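Local structure of mandelate racemase / muconate lactonizing enzyme (Burkholderia pseudomallei, 2POD) at residues B[50-55]-B[68-72]. The protein is of unknown function but belongs to the mandelate racemase/muconate lactonizing branch of the enolase superfamily, and may act as a lyase. Residues are numbered along the deposited sequence.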
loop_
_atom_site.group_PDB
_atom_site.type_symbol
_atom_site.label_atom_id
_atom_site.label_comp_id
_atom_site.label_asym_id
_atom_site.label_seq_id
_atom_site.Cartn_x
_atom_site.Cartn_y
_atom_site.Cartn_z
ATOM N N TRP B 50 43.390 -7.438 -0.620
ATOM C CA TRP B 50 42.765 -6.382 0.173
ATOM C C TRP B 50 42.523 -6.774 1.631
ATOM O O TRP B 50 42.837 -6.003 2.544
ATOM C CB TRP B 50 41.465 -5.924 -0.491
ATOM C CG TRP B 50 40.845 -4.719 0.146
ATOM C CD1 TRP B 50 41.180 -3.419 -0.069
ATOM C CD2 TRP B 50 39.778 -4.709 1.101
ATOM N NE1 TRP B 50 40.388 -2.594 0.693
ATOM C CE2 TRP B 50 39.516 -3.362 1.419
ATOM C CE3 TRP B 50 39.016 -5.710 1.718
ATOM C CZ2 TRP B 50 38.525 -2.986 2.327
ATOM C CZ3 TRP B 50 38.030 -5.337 2.615
ATOM C CH2 TRP B 50 37.794 -3.985 2.911
ATOM N N ALA B 51 41.968 -7.966 1.834
ATOM C CA ALA B 51 41.409 -8.377 3.124
ATOM C C ALA B 51 42.485 -8.731 4.148
ATOM O O ALA B 51 42.306 -8.520 5.346
ATOM C CB ALA B 51 40.476 -9.566 2.930
ATOM N N ALA B 52 43.592 -9.289 3.663
ATOM C CA ALA B 52 44.673 -9.763 4.522
ATOM C C ALA B 52 45.369 -8.625 5.268
ATOM O O ALA B 52 45.700 -8.767 6.442
ATOM C CB ALA B 52 45.666 -10.530 3.709
ATOM N N ASN B 53 45.563 -7.501 4.583
ATOM C CA ASN B 53 46.172 -6.316 5.179
ATOM C C ASN B 53 45.292 -5.615 6.216
ATOM O O ASN B 53 45.793 -4.899 7.091
ATOM C CB ASN B 53 46.605 -5.331 4.090
ATOM C CG ASN B 53 47.625 -5.928 3.135
ATOM O OD1 ASN B 53 48.621 -6.529 3.557
ATOM N ND2 ASN B 53 47.378 -5.772 1.836
ATOM N N ARG B 54 43.983 -5.833 6.121
ATOM C CA ARG B 54 43.039 -5.287 7.090
ATOM C C ARG B 54 43.016 -6.120 8.364
ATOM O O ARG B 54 42.519 -5.678 9.397
ATOM C CB ARG B 54 41.637 -5.198 6.482
ATOM C CG ARG B 54 41.523 -4.216 5.326
ATOM C CD ARG B 54 40.300 -3.342 5.478
ATOM N NE ARG B 54 40.575 -2.138 6.259
ATOM C CZ ARG B 54 39.654 -1.255 6.635
ATOM N NH1 ARG B 54 38.378 -1.430 6.307
ATOM N NH2 ARG B 54 40.010 -0.193 7.347
ATOM N N LEU B 55 43.574 -7.323 8.283
ATOM C CA LEU B 55 43.392 -8.343 9.298
ATOM C C LEU B 55 44.708 -8.680 10.004
ATOM O O LEU B 55 44.716 -8.990 11.193
ATOM C CB LEU B 55 42.789 -9.591 8.657
ATOM C CG LEU B 55 41.613 -10.296 9.338
ATOM C CD1 LEU B 55 40.469 -9.359 9.719
ATOM C CD2 LEU B 55 41.105 -11.382 8.435
ATOM N N LYS B 68 32.503 -5.991 9.801
ATOM C CA LYS B 68 32.156 -4.646 9.367
ATOM C C LYS B 68 33.291 -3.953 8.601
ATOM O O LYS B 68 33.049 -3.310 7.581
ATOM C CB LYS B 68 31.668 -3.810 10.561
ATOM C CG LYS B 68 31.384 -2.333 10.264
ATOM C CD LYS B 68 30.181 -2.133 9.357
ATOM C CE LYS B 68 29.921 -0.652 9.082
ATOM N NZ LYS B 68 29.375 0.067 10.269
ATOM N N ARG B 69 34.523 -4.109 9.083
ATOM C CA ARG B 69 35.716 -3.577 8.413
ATOM C C ARG B 69 35.985 -4.188 7.030
ATOM O O ARG B 69 36.400 -3.487 6.101
ATOM C CB ARG B 69 36.935 -3.719 9.321
ATOM C CG ARG B 69 37.047 -2.615 10.377
ATOM C CD ARG B 69 38.199 -2.870 11.343
ATOM N NE ARG B 69 39.486 -2.533 10.741
ATOM C CZ ARG B 69 40.393 -3.419 10.343
ATOM N NH1 ARG B 69 40.177 -4.723 10.493
ATOM N NH2 ARG B 69 41.524 -2.998 9.794
ATOM N N LEU B 70 35.724 -5.485 6.894
ATOM C CA LEU B 70 35.963 -6.201 5.638
ATOM C C LEU B 70 34.833 -6.045 4.621
ATOM O O LEU B 70 34.960 -6.494 3.478
ATOM C CB LEU B 70 36.198 -7.694 5.898
ATOM C CG LEU B 70 37.502 -8.164 6.548
ATOM C CD1 LEU B 70 37.560 -9.681 6.525
ATOM C CD2 LEU B 70 38.724 -7.580 5.862
ATOM N N SER B 71 33.727 -5.433 5.046
ATOM C CA SER B 71 32.661 -5.030 4.136
ATOM C C SER B 71 33.126 -3.846 3.303
ATOM O O SER B 71 33.095 -2.703 3.757
ATOM C CB SER B 71 31.399 -4.668 4.916
ATOM O OG SER B 71 30.259 -5.226 4.295
ATOM N N GLY B 72 33.587 -4.134 2.090
ATOM C CA GLY B 72 34.278 -3.142 1.270
ATOM C C GLY B 72 33.313 -2.372 0.399
ATOM O O GLY B 72 32.095 -2.552 0.498
#
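Two arginines trade backbone carbonyls here. The R69 side chain reaches across to 50-55 and forks around R54 O, giving hydrogen bonds from NH1 (2.8 Å) and NH2 (2.9 Å), with the carbonyl oxygen near the guanidinium plane. R54 answers less firmly: its NH1 lies 2.9 Å from R69 O, a weak hydrogen bond with an N-H...O angle of 127°. Both carbonyls thus find side-chain donors. The exchange puts like charges close together, R54 NE and R69 NH2 being 3.8 Å apart. E58 offers R69 a long, weak ion pair, while H66 accepts a weak hydrogen bond from it.

Beneath the polar pair, L70 fills the gap between the segments. Its CD2 meets A51 CB and W50 CZ3, each at 4.0 Å, and its CD1 meets L55 CD1 at 4.3 Å. The indole edge lies against L70 O (3.4 Å from W50 CZ3), which accepts a hydrogen bond from the N86 side chain. L89 of helix 81-101 touches A51, L55 and L70, and S71 OG is hydrogen-bonded to R250 of the second subunit. The arrangement packs helix 40-55 against helix 63-69 and the residues following it, within the enolase superfamily's alpha+beta N-terminal capping domain.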